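Local atomic coordinates of ThiJ/PfpI domain protein (Brachyspira murdochii, PDB entry 4HCJ), a protein that is of unestablished function but belongs to the DJ-1/PfpI family, binds magnesium ions in the crystal and may be a hydrolase. Residues Q20-F31 / P159-V170. Numbering follows the deposited sequence. Where two conformers were deposited one is given.
Sequences QDEEYFESKKIF and PTSSKDFANAVV
Ser27 and Ala166 meet where helices 21-31 and 162-170 run side by side, their axes 8.3 Å apart and inclined at -41°. The small Ser27, Ala166 and Ser162 let the backbones come close: Ser27 CA and Ala166 CA are 5.0 Å apart, as are Glu23 CA and Ser162 CA one turn earlier. The Ser162 hydroxyl faces helix 21-31 yet bonds back to its own chain, OG to Pro159 O at 2.8 Å. Toward the sheet, the Phe31 ring has Val170 CG2 at its edge, 3.7 Å from CD1, while Val169 CG1 approaches obliquely; the Phe31 side chain also touches Ile10 and Tyr12 of strand 9-13. Ile30 is a knob among Lys163, Ala166, Asn167 and Val170. Its chi1 of -72° sends CG1 beside the backbone N, taking CD1 to Lys163 and leaving CG2 over Ala166. At the N-terminal ends Pro159 wedges against Gln20, Glu22 and Glu23, its CD 3.4 Å from Glu23 OE2; Glu23 OE1 is hydrogen-bonded to Gly77 N. Gln20 NE2 donates to Glu22 OE1 (2.9 Å, 173°). The solvent side is looser: Glu26 OE1 and Lys163 NZ stay 4.8 Å apart, one water lies 2.8 Å from both Glu26 OE1 and Pro159 O, and another joins Glu26 OE2 to Lys163 NZ. Close van der Waals fit of apolar and small side chains thus joins two neighbouring helices of the alpha-beta-alpha sandwich, without direct hydrogen bonds; water supplies polar links on the solvent side.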
ATOM      1  N   GLN A  20      -8.816  -6.119  -1.661  1.00  6.14           N
ATOM      2  CA  GLN A  20      -8.918  -6.317  -3.098  1.00  6.45           C
ATOM      3  C   GLN A  20      -7.961  -7.418  -3.547  1.00  6.41           C
ATOM      4  O   GLN A  20      -6.743  -7.216  -3.570  1.00  6.81           O
ATOM      5  CB  GLN A  20      -8.625  -5.008  -3.837  1.00  6.80           C
ATOM      6  CG  GLN A  20      -8.998  -5.052  -5.303  1.00  7.38           C
ATOM      7  CD  GLN A  20     -10.491  -5.065  -5.511  1.00  7.81           C
ATOM      8  OE1 GLN A  20     -11.202  -4.204  -4.986  1.00  8.74           O
ATOM      9  NE2 GLN A  20     -10.983  -6.064  -6.240  1.00  9.50           N
ATOM     10  N   ASP A  21      -8.506  -8.581  -3.904  1.00  6.62           N
ATOM     11  CA  ASP A  21      -7.667  -9.745  -4.174  1.00  7.41           C
ATOM     12  C   ASP A  21      -6.551  -9.462  -5.174  1.00  7.20           C
ATOM     13  O   ASP A  21      -5.398  -9.818  -4.932  1.00  7.74           O
ATOM     14  CB  ASP A  21      -8.501 -10.924  -4.711  1.00  7.87           C
ATOM     15  CG  ASP A  21      -9.574 -11.390  -3.753  1.00  7.94           C
ATOM     16  OD1 ASP A  21      -9.640 -12.612  -3.483  1.00  8.69           O
ATOM     17  OD2 ASP A  21     -10.365 -10.539  -3.298  1.00  7.76           O
ATOM     18  N   GLU A  22      -6.877  -8.853  -6.310  1.00  7.07           N
ATOM     19  CA  GLU A  22      -5.881  -8.741  -7.367  1.00  7.78           C
ATOM     20  C   GLU A  22      -4.712  -7.883  -6.919  1.00  7.03           C
ATOM     21  O   GLU A  22      -3.554  -8.142  -7.243  1.00  6.92           O
ATOM     22  CB  GLU A  22      -6.488  -8.096  -8.612  1.00  9.58           C
ATOM     23  CG  GLU A  22      -7.698  -8.805  -9.179  1.00 10.95           C
ATOM     24  CD  GLU A  22      -9.022  -8.218  -8.699  1.00 10.06           C
ATOM     25  OE1 GLU A  22      -9.131  -7.820  -7.513  1.00  9.26           O
ATOM     26  OE2 GLU A  22      -9.968  -8.143  -9.523  1.00 10.92           O
ATOM     27  N   GLU A  23      -5.028  -6.827  -6.181  1.00  6.62           N
ATOM     28  CA  GLU A  23      -3.995  -5.891  -5.740  1.00  6.72           C
ATOM     29  C   GLU A  23      -2.973  -6.592  -4.871  1.00  6.91           C
ATOM     30  O   GLU A  23      -1.766  -6.346  -5.004  1.00  8.02           O
ATOM     31  CB  GLU A  23      -4.619  -4.714  -4.985  1.00  6.44           C
ATOM     32  CG  GLU A  23      -5.510  -3.826  -5.848  1.00  6.45           C
ATOM     33  CD  GLU A  23      -6.239  -2.749  -5.066  1.00  6.54           C
ATOM     34  OE1 GLU A  23      -6.028  -2.657  -3.846  1.00  6.89           O
ATOM     35  OE2 GLU A  23      -7.029  -1.990  -5.685  1.00  7.55           O
ATOM     36  N   TYR A  24      -3.449  -7.472  -3.985  1.00  6.07           N
ATOM     37  CA  TYR A  24      -2.571  -8.246  -3.134  1.00  6.36           C
ATOM     38  C   TYR A  24      -1.882  -9.386  -3.897  1.00  6.26           C
ATOM     39  O   TYR A  24      -0.647  -9.446  -3.948  1.00  6.36           O
ATOM     40  CB  TYR A  24      -3.341  -8.803  -1.919  1.00  6.66           C
ATOM     41  CG  TYR A  24      -2.502  -9.760  -1.093  1.00  6.28           C
ATOM     42  CD1 TYR A  24      -1.430  -9.307  -0.317  1.00  6.75           C
ATOM     43  CD2 TYR A  24      -2.771 -11.123  -1.105  1.00  6.56           C
ATOM     44  CE1 TYR A  24      -0.660 -10.184   0.413  1.00  6.94           C
ATOM     45  CE2 TYR A  24      -2.008 -12.008  -0.364  1.00  6.88           C
ATOM     46  CZ  TYR A  24      -0.954 -11.534   0.394  1.00  7.10           C
ATOM     47  OH  TYR A  24      -0.209 -12.425   1.129  1.00  8.09           O
ATOM     48  N   PHE A  25      -2.656 -10.310  -4.458  1.00  6.42           N
ATOM     49  CA  PHE A  25      -2.061 -11.522  -5.020  1.00  6.80           C
ATOM     50  C   PHE A  25      -1.171 -11.247  -6.234  1.00  6.33           C
ATOM     51  O   PHE A  25      -0.110 -11.864  -6.376  1.00  6.96           O
ATOM     52  CB  PHE A  25      -3.136 -12.567  -5.350  1.00  7.36           C
ATOM     53  CG  PHE A  25      -3.820 -13.131  -4.131  1.00  7.90           C
ATOM     54  CD1 PHE A  25      -3.154 -14.004  -3.271  1.00  8.16           C
ATOM     55  CD2 PHE A  25      -5.135 -12.776  -3.840  1.00  8.89           C
ATOM     56  CE1 PHE A  25      -3.794 -14.508  -2.138  1.00  9.04           C
ATOM     57  CE2 PHE A  25      -5.780 -13.281  -2.710  1.00  9.90           C
ATOM     58  CZ  PHE A  25      -5.106 -14.141  -1.861  1.00  9.83           C
ATOM     59  N   GLU A  26      -1.590 -10.338  -7.111  0.54  6.29           N
ATOM     60  CA  GLU A  26      -0.792 -10.067  -8.302  0.54  6.48           C
ATOM     61  C   GLU A  26       0.486  -9.312  -7.966  0.54  6.09           C
ATOM     62  O   GLU A  26       1.538  -9.568  -8.548  0.54  6.74           O
ATOM     63  CB  GLU A  26      -1.608  -9.326  -9.362  0.54  7.08           C
ATOM     64  CG  GLU A  26      -2.783 -10.145  -9.875  0.54  8.37           C
ATOM     65  CD  GLU A  26      -3.625  -9.415 -10.915  0.54  9.68           C
ATOM     66  OE1 GLU A  26      -3.227  -8.314 -11.344  0.54 10.60           O
ATOM     67  OE2 GLU A  26      -4.682  -9.943 -11.314  0.54 11.89           O
ATOM     68  N   SER A  27       0.420  -8.400  -7.008  1.00  5.97           N
ATOM     69  CA  SER A  27       1.636  -7.699  -6.615  1.00  5.95           C
ATOM     70  C   SER A  27       2.585  -8.630  -5.875  1.00  5.79           C
ATOM     71  O   SER A  27       3.800  -8.567  -6.089  1.00  6.23           O
ATOM     72  CB  SER A  27       1.349  -6.429  -5.805  1.00  6.07           C
ATOM     73  OG  SER A  27       0.807  -6.690  -4.519  1.00  5.98           O
ATOM     74  N   LYS A  28       2.029  -9.508  -5.040  1.00  5.84           N
ATOM     75  CA  LYS A  28       2.846 -10.413  -4.251  1.00  6.45           C
ATOM     76  C   LYS A  28       3.708 -11.298  -5.158  1.00  6.48           C
ATOM     77  O   LYS A  28       4.889 -11.518  -4.882  1.00  6.56           O
ATOM     78  CB  LYS A  28       1.971 -11.262  -3.334  1.00  7.55           C
ATOM     79  CG  LYS A  28       2.747 -12.278  -2.504  1.00  9.23           C
ATOM     80  CD  LYS A  28       1.797 -13.016  -1.560  1.00 12.76           C
ATOM     81  CE  LYS A  28       2.481 -14.125  -0.776  1.00 16.80           C
ATOM     82  NZ  LYS A  28       1.510 -14.749   0.131  1.00 19.89           N
ATOM     83  N   LYS A  29       3.125 -11.800  -6.237  0.59  6.52           N
ATOM     84  CA  LYS A  29       3.866 -12.682  -7.132  0.59  7.69           C
ATOM     85  C   LYS A  29       5.066 -11.955  -7.745  0.59  7.30           C
ATOM     86  O   LYS A  29       6.167 -12.521  -7.843  0.59  7.28           O
ATOM     87  CB  LYS A  29       2.946 -13.199  -8.233  0.59 10.28           C
ATOM     88  CG  LYS A  29       3.589 -14.232  -9.119  0.59 15.05           C
ATOM     89  CD  LYS A  29       2.806 -14.457 -10.405  0.59 21.12           C
ATOM     90  CE  LYS A  29       1.474 -15.127 -10.167  0.59 26.80           C
ATOM     91  NZ  LYS A  29       0.873 -15.562 -11.458  0.59 28.55           N
ATOM     92  N   ILE A  30       4.849 -10.705  -8.147  1.00  6.95           N
ATOM     93  CA  ILE A  30       5.908  -9.891  -8.726  1.00  7.22           C
ATOM     94  C   ILE A  30       6.976  -9.533  -7.687  1.00  6.77           C
ATOM     95  O   ILE A  30       8.182  -9.645  -7.949  1.00  7.30           O
ATOM     96  CB  ILE A  30       5.300  -8.659  -9.404  1.00  7.29           C
ATOM     97  CG1 ILE A  30       4.577  -9.109 -10.687  1.00  7.96           C
ATOM     98  CG2 ILE A  30       6.343  -7.586  -9.698  1.00  8.03           C
ATOM     99  CD1 ILE A  30       3.611  -8.091 -11.268  1.00  8.21           C
ATOM    100  N   PHE A  31       6.553  -9.124  -6.497  1.00  6.28           N
ATOM    101  CA  PHE A  31       7.503  -8.789  -5.444  1.00  6.52           C
ATOM    102  C   PHE A  31       8.371  -9.997  -5.099  1.00  6.93           C
ATOM    103  O   PHE A  31       9.601  -9.898  -5.031  1.00  7.54           O
ATOM    104  CB  PHE A  31       6.758  -8.344  -4.181  1.00  6.21           C
ATOM    105  CG  PHE A  31       6.041  -7.012  -4.296  1.00  5.96           C
ATOM    106  CD1 PHE A  31       6.470  -6.023  -5.169  1.00  6.46           C
ATOM    107  CD2 PHE A  31       4.935  -6.763  -3.495  1.00  6.41           C
ATOM    108  CE1 PHE A  31       5.813  -4.815  -5.244  1.00  6.99           C
ATOM    109  CE2 PHE A  31       4.282  -5.558  -3.553  1.00  6.64           C
ATOM    110  CZ  PHE A  31       4.723  -4.576  -4.425  1.00  6.89           C
ATOM    111  N   PRO A 159      -7.359  -2.222  -9.134  1.00  7.43           N
ATOM    112  CA  PRO A 159      -6.951  -3.595  -9.423  1.00  8.01           C
ATOM    113  C   PRO A 159      -6.491  -3.816 -10.857  1.00  7.95           C
ATOM    114  O   PRO A 159      -5.666  -4.700 -11.063  1.00  8.27           O
ATOM    115  CB  PRO A 159      -8.189  -4.428  -9.074  1.00  8.63           C
ATOM    116  CG  PRO A 159      -9.324  -3.441  -9.037  1.00  9.08           C
ATOM    117  CD  PRO A 159      -8.733  -2.147  -8.602  1.00  8.72           C
ATOM    118  N   THR A 160      -6.969  -3.003 -11.812  0.64  8.32           N
ATOM    119  CA  THR A 160      -6.547  -3.125 -13.215  0.64  9.50           C
ATOM    120  C   THR A 160      -5.080  -2.757 -13.413  0.64  9.43           C
ATOM    121  O   THR A 160      -4.490  -3.053 -14.449  0.64 11.88           O
ATOM    122  CB  THR A 160      -7.427  -2.287 -14.200  0.64 11.41           C
ATOM    123  OG1 THR A 160      -7.198  -0.882 -14.011  0.64 12.41           O
ATOM    124  CG2 THR A 160      -8.918  -2.603 -14.026  0.64 14.09           C
ATOM    125  N   SER A 161      -4.490  -2.109 -12.419  1.00  7.80           N
ATOM    126  CA  SER A 161      -3.104  -1.677 -12.498  1.00  7.22           C
ATOM    127  C   SER A 161      -2.175  -2.409 -11.535  1.00  6.31           C
ATOM    128  O   SER A 161      -1.064  -1.959 -11.290  1.00  6.86           O
ATOM    129  CB  SER A 161      -3.019  -0.164 -12.283  1.00  8.02           C
ATOM    130  OG  SER A 161      -3.734   0.497 -13.308  1.00  8.96           O
ATOM    131  N   SER A 162      -2.613  -3.545 -11.002  1.00  6.30           N
ATOM    132  CA  SER A 162      -1.841  -4.244  -9.977  1.00  6.60           C
ATOM    133  C   SER A 162      -0.422  -4.618 -10.418  1.00  6.12           C
ATOM    134  O   SER A 162       0.546  -4.439  -9.655  1.00  6.40           O
ATOM    135  CB  SER A 162      -2.576  -5.504  -9.502  1.00  7.23           C
ATOM    136  OG  SER A 162      -3.845  -5.182  -8.971  1.00  8.05           O
ATOM    137  N   LYS A 163      -0.298  -5.164 -11.621  1.00  6.72           N
ATOM    138  CA  LYS A 163       1.020  -5.585 -12.094  1.00  7.10           C
ATOM    139  C   LYS A 163       1.929  -4.392 -12.406  1.00  6.95           C
ATOM    140  O   LYS A 163       3.115  -4.374 -12.038  1.00  7.16           O
ATOM    141  CB  LYS A 163       0.895  -6.517 -13.307  1.00  8.23           C
ATOM    142  CG  LYS A 163       0.192  -7.823 -12.972  1.00  9.40           C
ATOM    143  CD  LYS A 163      -0.043  -8.696 -14.209  1.00 11.46           C
ATOM    144  CE  LYS A 163      -0.855  -9.951 -13.860  1.00 13.42           C
ATOM    145  NZ  LYS A 163      -1.385 -10.596 -15.097  1.00 16.67           N
ATOM    146  N   ASP A 164       1.372  -3.386 -13.071  1.00  7.58           N
ATOM    147  CA  ASP A 164       2.148  -2.179 -13.345  1.00  9.02           C
ATOM    148  C   ASP A 164       2.627  -1.510 -12.050  1.00  7.17           C
ATOM    149  O   ASP A 164       3.762  -1.020 -11.955  1.00  7.00           O
ATOM    150  CB  ASP A 164       1.312  -1.176 -14.157  1.00 14.15           C
ATOM    151  CG  ASP A 164       1.073  -1.621 -15.590  1.00 22.93           C
ATOM    152  OD1 ASP A 164       1.812  -2.488 -16.093  1.00 24.42           O
ATOM    153  OD2 ASP A 164       0.161  -1.054 -16.227  1.00 29.53           O
ATOM    154  N   PHE A 165       1.753  -1.490 -11.050  1.00  6.28           N
ATOM    155  CA  PHE A 165       2.068  -0.946  -9.737  1.00  6.18           C
ATOM    156  C   PHE A 165       3.234  -1.710  -9.120  1.00  5.70           C
ATOM    157  O   PHE A 165       4.215  -1.121  -8.673  1.00  5.90           O
ATOM    158  CB  PHE A 165       0.829  -1.065  -8.849  1.00  5.83           C
ATOM    159  CG  PHE A 165       1.051  -0.772  -7.397  1.00  5.62           C
ATOM    160  CD1 PHE A 165       1.359   0.505  -6.955  1.00  5.59           C
ATOM    161  CD2 PHE A 165       0.905  -1.790  -6.456  1.00  5.94           C
ATOM    162  CE1 PHE A 165       1.486   0.777  -5.598  1.00  6.10           C
ATOM    163  CE2 PHE A 165       1.038  -1.527  -5.094  1.00  6.42           C
ATOM    164  CZ  PHE A 165       1.331  -0.243  -4.669  1.00  6.37           C
ATOM    165  N   ALA A 166       3.113  -3.031  -9.059  1.00  5.76           N
ATOM    166  CA  ALA A 166       4.160  -3.842  -8.448  1.00  6.33           C
ATOM    167  C   ALA A 166       5.492  -3.665  -9.177  1.00  6.23           C
ATOM    168  O   ALA A 166       6.551  -3.531  -8.546  1.00  6.48           O
ATOM    169  CB  ALA A 166       3.738  -5.302  -8.417  1.00  6.53           C
ATOM    170  N   ASN A 167       5.458  -3.661 -10.511  1.00  6.72           N
ATOM    171  CA  ASN A 167       6.686  -3.456 -11.267  1.00  7.63           C
ATOM    172  C   ASN A 167       7.319  -2.097 -10.958  1.00  7.34           C
ATOM    173  O   ASN A 167       8.550  -1.983 -10.873  1.00  7.44           O
ATOM    174  CB  ASN A 167       6.434  -3.596 -12.772  1.00  8.72           C
ATOM    175  CG  ASN A 167       6.198  -5.037 -13.201  1.00 10.33           C
ATOM    176  OD1 ASN A 167       6.759  -5.964 -12.633  1.00 11.21           O
ATOM    177  ND2 ASN A 167       5.380  -5.222 -14.242  1.00 12.02           N
ATOM    178  N   ALA A 168       6.489  -1.061 -10.806  1.00  6.64           N
ATOM    179  CA  ALA A 168       7.013   0.266 -10.480  1.00  7.14           C
ATOM    180  C   ALA A 168       7.656   0.296  -9.093  1.00  6.76           C
ATOM    181  O   ALA A 168       8.720   0.883  -8.908  1.00  7.40           O
ATOM    182  CB  ALA A 168       5.917   1.326 -10.586  1.00  7.78           C
ATOM    183  N   VAL A 169       7.019  -0.356  -8.118  1.00  6.72           N
ATOM    184  CA  VAL A 169       7.581  -0.447  -6.775  1.00  6.75           C
ATOM    185  C   VAL A 169       8.923  -1.194  -6.796  1.00  6.84           C
ATOM    186  O   VAL A 169       9.898  -0.744  -6.177  1.00  7.31           O
ATOM    187  CB  VAL A 169       6.579  -1.087  -5.795  1.00  6.92           C
ATOM    188  CG1 VAL A 169       7.234  -1.386  -4.455  1.00  7.32           C
ATOM    189  CG2 VAL A 169       5.371  -0.168  -5.610  1.00  7.44           C
ATOM    190  N   VAL A 170       8.980  -2.325  -7.505  1.00  6.77           N
ATOM    191  CA  VAL A 170      10.236  -3.064  -7.635  1.00  7.28           C
ATOM    192  C   VAL A 170      11.319  -2.176  -8.265  1.00  7.56           C
ATOM    193  O   VAL A 170      12.472  -2.204  -7.827  1.00  8.30           O
ATOM    194  CB  VAL A 170      10.031  -4.361  -8.443  1.00  7.79           C
ATOM    195  CG1 VAL A 170      11.383  -4.973  -8.846  1.00  8.42           C
ATOM    196  CG2 VAL A 170       9.199  -5.364  -7.640  1.00  8.19           C
TER
HETATM  197  O   HOH W   1      -2.623  -5.782 -13.510  1.00 19.70           O
HETATM  198  O   HOH W   2      -4.684  -6.560 -12.918  1.00 27.80           O
HETATM  199  O   HOH W   3      -4.436 -10.755 -14.391  1.00 41.53           O